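Local coordinates for protein nicastrin (Dictyostelium purpureum, PDB 4R12) that probably serves as an essential subunit of gamma-secretase, the protease complex that cleaves integral membrane proteins such as Notch receptors and APP within the membrane, at residues L245-S250 with I433-I438; N367-F372 with L427-Y432. One frame throughout, in Å; residues are numbered along the deposited sequence.

Contact 1: residues L245-S250 with I433-I438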
loop_
_atom_site.group_PDB
_atom_site.type_symbol
_atom_site.label_atom_id
_atom_site.label_comp_id
_atom_site.label_asym_id
_atom_site.label_seq_id
_atom_site.Cartn_x
_atom_site.Cartn_y
_atom_site.Cartn_z
ATOM N N LEU A 245 8.236 11.543 -2.369
ATOM C CA LEU A 245 8.008 12.709 -1.513
ATOM C C LEU A 245 9.308 13.494 -1.294
ATOM O O LEU A 245 9.282 14.729 -1.257
ATOM C CB LEU A 245 7.388 12.313 -0.154
ATOM C CG LEU A 245 5.928 11.842 -0.246
ATOM C CD1 LEU A 245 5.497 11.153 1.061
ATOM C CD2 LEU A 245 4.994 13.025 -0.544
ATOM N N SER A 246 10.432 12.792 -1.166
ATOM C CA SER A 246 11.715 13.458 -0.927
ATOM C C SER A 246 12.219 14.156 -2.206
ATOM O O SER A 246 12.839 15.224 -2.143
ATOM C CB SER A 246 12.755 12.462 -0.403
ATOM O OG SER A 246 12.299 11.873 0.814
ATOM N N VAL A 247 11.928 13.560 -3.354
ATOM C CA VAL A 247 12.158 14.198 -4.644
ATOM C C VAL A 247 11.365 15.508 -4.747
ATOM O O VAL A 247 11.893 16.542 -5.142
ATOM C CB VAL A 247 11.763 13.252 -5.810
ATOM C CG1 VAL A 247 11.572 14.033 -7.115
ATOM C CG2 VAL A 247 12.820 12.153 -5.994
ATOM N N ILE A 248 10.087 15.445 -4.387
ATOM C CA ILE A 248 9.193 16.606 -4.426
ATOM C C ILE A 248 9.696 17.685 -3.456
ATOM O O ILE A 248 9.810 18.868 -3.810
ATOM C CB ILE A 248 7.743 16.183 -4.100
ATOM C CG1 ILE A 248 7.204 15.309 -5.240
ATOM C CG2 ILE A 248 6.845 17.396 -3.925
ATOM C CD1 ILE A 248 5.923 14.599 -4.936
ATOM N N LYS A 249 10.064 17.279 -2.248
ATOM C CA LYS A 249 10.617 18.246 -1.309
ATOM C C LYS A 249 11.899 18.896 -1.860
ATOM O O LYS A 249 12.125 20.103 -1.692
ATOM C CB LYS A 249 10.902 17.586 0.041
ATOM C CG LYS A 249 11.466 18.556 1.093
ATOM C CD LYS A 249 10.372 19.485 1.659
ATOM C CE LYS A 249 10.939 20.384 2.778
ATOM N NZ LYS A 249 9.954 21.413 3.206
ATOM N N SER A 250 12.728 18.098 -2.527
ATOM C CA SER A 250 13.973 18.623 -3.079
ATOM C C SER A 250 13.685 19.572 -4.245
ATOM O O SER A 250 14.323 20.615 -4.379
ATOM C CB SER A 250 14.889 17.482 -3.516
ATOM O OG SER A 250 15.158 16.622 -2.417
ATOM N N ILE A 433 19.208 11.424 -8.182
ATOM C CA ILE A 433 19.130 11.084 -9.593
ATOM C C ILE A 433 17.726 11.362 -10.134
ATOM O O ILE A 433 17.588 11.972 -11.192
ATOM C CB ILE A 433 19.536 9.609 -9.827
ATOM C CG1 ILE A 433 21.021 9.436 -9.498
ATOM C CG2 ILE A 433 19.255 9.187 -11.266
ATOM C CD1 ILE A 433 21.449 7.989 -9.284
ATOM N N LEU A 434 16.684 10.948 -9.411
ATOM C CA LEU A 434 15.329 11.161 -9.915
ATOM C C LEU A 434 14.950 12.647 -9.941
ATOM O O LEU A 434 14.271 13.095 -10.864
ATOM C CB LEU A 434 14.302 10.368 -9.094
ATOM C CG LEU A 434 14.362 8.843 -9.295
ATOM C CD1 LEU A 434 13.414 8.133 -8.326
ATOM C CD2 LEU A 434 14.054 8.423 -10.761
ATOM N N SER A 435 15.385 13.403 -8.936
ATOM C CA SER A 435 15.110 14.844 -8.898
ATOM C C SER A 435 15.741 15.557 -10.093
ATOM O O SER A 435 15.098 16.351 -10.766
ATOM C CB SER A 435 15.636 15.470 -7.608
ATOM O OG SER A 435 15.064 14.849 -6.469
ATOM N N THR A 436 17.003 15.243 -10.349
ATOM C CA THR A 436 17.752 15.852 -11.445
ATOM C C THR A 436 17.154 15.437 -12.798
ATOM O O THR A 436 17.025 16.252 -13.720
ATOM C CB THR A 436 19.231 15.454 -11.359
ATOM O OG1 THR A 436 19.767 15.910 -10.105
ATOM C CG2 THR A 436 20.043 16.074 -12.516
ATOM N N PHE A 437 16.767 14.170 -12.892
ATOM C CA PHE A 437 16.169 13.627 -14.105
ATOM C C PHE A 437 14.860 14.341 -14.433
ATOM O O PHE A 437 14.655 14.785 -15.560
ATOM C CB PHE A 437 15.953 12.115 -13.939
ATOM C CG PHE A 437 15.004 11.502 -14.940
ATOM C CD1 PHE A 437 15.341 11.425 -16.287
ATOM C CD2 PHE A 437 13.803 10.956 -14.524
ATOM C CE1 PHE A 437 14.470 10.847 -17.208
ATOM C CE2 PHE A 437 12.921 10.370 -15.440
ATOM C CZ PHE A 437 13.260 10.316 -16.785
ATOM N N ILE A 438 13.973 14.439 -13.444
ATOM C CA ILE A 438 12.698 15.118 -13.636
ATOM C C ILE A 438 12.902 16.576 -14.030
ATOM O O ILE A 438 12.244 17.075 -14.950
ATOM C CB ILE A 438 11.825 15.013 -12.368
ATOM C CG1 ILE A 438 11.315 13.577 -12.231
ATOM C CG2 ILE A 438 10.655 16.016 -12.411
ATOM C CD1 ILE A 438 10.823 13.223 -10.848
#
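Val247 and Ser435 meet where two helices of the nicastrin large lobe cross, giving a worked example of one branched side chain set over a serine at a helix crossing. The lobe belongs to the zinc-exopeptidase clan, and both helices lie within it. The short segments 245-250 and 433-438 approach to 9.2 Å between axes at a crossing angle of -55°, and every residue that touches across them is buried.

The tight part is centred on one valine. Its CA and both of its methyls gather around the hydroxyl of Ser435, with Val247 CA 3.5 Å from Ser435 OG and Val247 CG1 3.6 Å from the same oxygen. Valine offers the hydroxyl only carbon, so this is van der Waals contact; the polar need of Ser435 OG is met within its own helix by a hydrogen bond to Val431 O. The two valine methyls then part company. CG1, anti to the backbone N (chi1 162°), lies 3.9 Å from CD1 of Ile438. CG2, beside the backbone N, comes equally close to CB of Leu434, and the valine and leucine side chains cross at about a right angle. A single branched residue thus touches Leu434, Ser435 and, about a turn on, Ile438.

Away from this centre the contact thins. Ser250 contributes little beyond its CB, 4.0 Å from Ser435 OG, while Lys249 and Thr436, both partly exposed, lie apart from the interface. The hydroxyl of Ser250 is occupied on its own side, where it bonds to the backbone N of Asp451 and donates to Ser246 O at 2.7 Å; that carbonyl oxygen also accepts from Ser250 N, the two donors arriving from opposite faces of its plane.

Contact 2: residues N367-F372 with L427-Y432. With NAG (2-acetamido-2-deoxy-beta-D-glucopyranose), chain E.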
loop_
_atom_site.group_PDB
_atom_site.type_symbol
_atom_site.label_atom_id
_atom_site.label_comp_id
_atom_site.label_asym_id
_atom_site.label_seq_id
_atom_site.Cartn_x
_atom_site.Cartn_y
_atom_site.Cartn_z
ATOM N N ASN A 367 30.508 9.820 -7.195
ATOM C CA ASN A 367 30.078 9.010 -6.076
ATOM C C ASN A 367 28.733 8.266 -6.273
ATOM O O ASN A 367 28.287 7.623 -5.397
ATOM C CB ASN A 367 30.058 9.825 -4.788
ATOM C CG ASN A 367 31.438 10.059 -4.207
ATOM O OD1 ASN A 367 32.374 9.400 -4.554
ATOM N ND2 ASN A 367 31.542 10.979 -3.311
ATOM N N SER A 368 28.126 8.349 -7.435
ATOM C CA SER A 368 26.880 7.620 -7.683
ATOM C C SER A 368 27.023 6.119 -7.429
ATOM O O SER A 368 27.971 5.495 -7.907
ATOM C CB SER A 368 26.406 7.856 -9.119
ATOM O OG SER A 368 25.231 7.120 -9.363
ATOM N N THR A 369 26.092 5.548 -6.668
ATOM C CA THR A 369 26.111 4.111 -6.399
ATOM C C THR A 369 25.031 3.383 -7.191
ATOM O O THR A 369 24.810 2.185 -7.007
ATOM C CB THR A 369 25.912 3.813 -4.903
ATOM O OG1 THR A 369 24.641 4.315 -4.476
ATOM C CG2 THR A 369 27.002 4.478 -4.086
ATOM N N ILE A 370 24.381 4.125 -8.082
ATOM C CA ILE A 370 23.251 3.633 -8.853
ATOM C C ILE A 370 23.579 3.583 -10.342
ATOM O O ILE A 370 24.168 4.513 -10.894
ATOM C CB ILE A 370 22.002 4.518 -8.634
ATOM C CG1 ILE A 370 21.564 4.480 -7.164
ATOM C CG2 ILE A 370 20.865 4.099 -9.563
ATOM C CD1 ILE A 370 21.108 3.102 -6.694
ATOM N N THR A 371 23.215 2.479 -10.981
ATOM C CA THR A 371 23.316 2.367 -12.426
ATOM C C THR A 371 22.004 1.786 -12.958
ATOM O O THR A 371 21.290 1.080 -12.231
ATOM C CB THR A 371 24.521 1.486 -12.847
ATOM O OG1 THR A 371 24.718 1.575 -14.261
ATOM C CG2 THR A 371 24.294 0.024 -12.465
ATOM N N PHE A 372 21.674 2.095 -14.210
ATOM C CA PHE A 372 20.441 1.593 -14.813
ATOM C C PHE A 372 20.725 0.534 -15.877
ATOM O O PHE A 372 21.663 0.657 -16.672
ATOM C CB PHE A 372 19.628 2.737 -15.423
ATOM C CG PHE A 372 19.049 3.683 -14.405
ATOM C CD1 PHE A 372 17.962 3.306 -13.625
ATOM C CD2 PHE A 372 19.591 4.944 -14.233
ATOM C CE1 PHE A 372 17.419 4.174 -12.671
ATOM C CE2 PHE A 372 19.057 5.821 -13.291
ATOM C CZ PHE A 372 17.967 5.436 -12.507
ATOM N N LEU A 427 19.151 5.468 -0.860
ATOM C CA LEU A 427 18.060 6.432 -0.959
ATOM C C LEU A 427 18.501 7.831 -1.434
ATOM O O LEU A 427 17.875 8.406 -2.327
ATOM C CB LEU A 427 17.332 6.538 0.395
ATOM C CG LEU A 427 16.142 7.480 0.472
ATOM C CD1 LEU A 427 15.112 7.146 -0.590
ATOM C CD2 LEU A 427 15.522 7.352 1.880
ATOM N N ASN A 428 19.573 8.370 -0.859
ATOM C CA ASN A 428 20.043 9.700 -1.252
ATOM C C ASN A 428 20.346 9.784 -2.758
ATOM O O ASN A 428 19.890 10.701 -3.450
ATOM C CB ASN A 428 21.290 10.077 -0.453
ATOM C CG ASN A 428 20.975 10.457 1.001
ATOM O OD1 ASN A 428 19.821 10.472 1.424
ATOM N ND2 ASN A 428 22.018 10.770 1.764
ATOM N N ASP A 429 21.104 8.805 -3.244
ATOM C CA ASP A 429 21.432 8.701 -4.665
ATOM C C ASP A 429 20.184 8.627 -5.540
ATOM O O ASP A 429 20.084 9.344 -6.538
ATOM C CB ASP A 429 22.335 7.488 -4.919
ATOM C CG ASP A 429 23.809 7.804 -4.687
ATOM O OD1 ASP A 429 24.135 8.999 -4.551
ATOM O OD2 ASP A 429 24.635 6.869 -4.663
ATOM N N ILE A 430 19.222 7.779 -5.165
ATOM C CA ILE A 430 18.008 7.652 -5.956
ATOM C C ILE A 430 17.210 8.970 -5.955
ATOM O O ILE A 430 16.729 9.408 -7.014
ATOM C CB ILE A 430 17.149 6.458 -5.449
ATOM C CG1 ILE A 430 17.904 5.146 -5.723
ATOM C CG2 ILE A 430 15.775 6.438 -6.125
ATOM C CD1 ILE A 430 17.263 3.886 -5.103
ATOM N N VAL A 431 17.091 9.623 -4.790
ATOM C CA VAL A 431 16.396 10.910 -4.743
ATOM C C VAL A 431 17.120 11.952 -5.607
ATOM O O VAL A 431 16.489 12.681 -6.390
ATOM C CB VAL A 431 16.258 11.444 -3.304
ATOM C CG1 VAL A 431 15.612 12.836 -3.299
ATOM C CG2 VAL A 431 15.425 10.470 -2.463
ATOM N N TYR A 432 18.437 12.010 -5.485
ATOM C CA TYR A 432 19.209 12.948 -6.298
ATOM C C TYR A 432 19.044 12.684 -7.789
ATOM O O TYR A 432 18.773 13.607 -8.578
ATOM C CB TYR A 432 20.698 12.905 -5.942
ATOM C CG TYR A 432 21.487 13.817 -6.859
ATOM C CD1 TYR A 432 21.417 15.197 -6.704
ATOM C CD2 TYR A 432 22.249 13.307 -7.915
ATOM C CE1 TYR A 432 22.114 16.059 -7.546
ATOM C CE2 TYR A 432 22.947 14.166 -8.770
ATOM C CZ TYR A 432 22.869 15.543 -8.580
ATOM O OH TYR A 432 23.538 16.418 -9.406
HETATM C C1 NAG E . 32.733 11.119 -2.625
HETATM C C2 NAG E . 33.246 12.509 -2.279
HETATM C C3 NAG E . 34.383 12.543 -1.283
HETATM C C4 NAG E . 34.201 11.529 -0.192
HETATM C C5 NAG E . 34.055 10.175 -0.859
HETATM C C6 NAG E . 34.021 9.057 0.159
HETATM C C7 NAG E . 33.114 13.885 -4.206
HETATM C C8 NAG E . 33.768 14.229 -5.505
HETATM N N2 NAG E . 33.798 13.087 -3.458
HETATM O O3 NAG E . 34.487 13.830 -0.719
HETATM O O4 NAG E . 35.335 11.548 0.668
HETATM O O5 NAG E . 32.815 10.243 -1.529
HETATM O O6 NAG E . 33.187 9.471 1.233
HETATM O O7 NAG E . 32.035 14.306 -3.884
HETATM O O HOH W 1 26.704 8.742 -3.420
#
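Thr369 grips one oxygen of Asp429 twice, a clear case of a loop backbone and its side chain sharing an acceptor on a helix. Thr369 OG1 donates to Asp429 OD2 at 2.6 Å, meeting the anti lone pair of that oxygen, the one away from OD1, while Thr369 N donates to the same OD2 at 2.8 Å from above the carboxylate plane. A chi1 of 61° sets OG1 between the backbone N and the carbonyl carbon, on the side that faces the carboxylate.

The other oxygen, OD1, receives a hydrogen bond from a water 2.8 Å away that also donates to Asn367 O, and it is bonded to the hydroxyl of Tyr365 as well. With both oxygens held, the carboxylate has little freedom to turn. An alanine in place of Asp429 would probably leave the N-H and hydroxyl of Thr369 without their acceptor and the bridging water with one partner fewer.

Beside this polar cluster, Ile370 CG1 lies 3.8 Å from Asp429 CB, and Ile370 CD1 meets Ile430 CG1 at 3.9 Å, the two isoleucines crossing at about a right angle. On the outer side Asn367 turns its amide away from the helix and carries an N-linked GlcNAc on ND2.

Further out, Ser368 OG bonds to the carbonyl of Ala362, at the end of helix 352-362. Strand 370-374 runs parallel to strand 339-347, and Leu342 of that strand and Thr243 of helix 234-252 both touch Ile430, so the start of helix 427-441 is packed between strand and helix.

Read from the N terminus, the chain first lays down segment 245-250 on helix 234-252, then reaches 367-372 at the entry to strand 370-374, and finally helix 427-441, whose successive segments 427-432 and 433-438 serve the two contacts in turn. Contact 2 closes a loop of 54 residues, and contact 1 closes a larger one, 182 residues long, that encloses it; the loops do not cross. Their centres are about 11 Å apart, and they touch directly, with Ile433 CD1 3.6 Å from Ile370 CB. Helix 427-441 thereby ties helix 234-252 to strand 370-374 and the glycosylated loop that leads into it, within the large lobe.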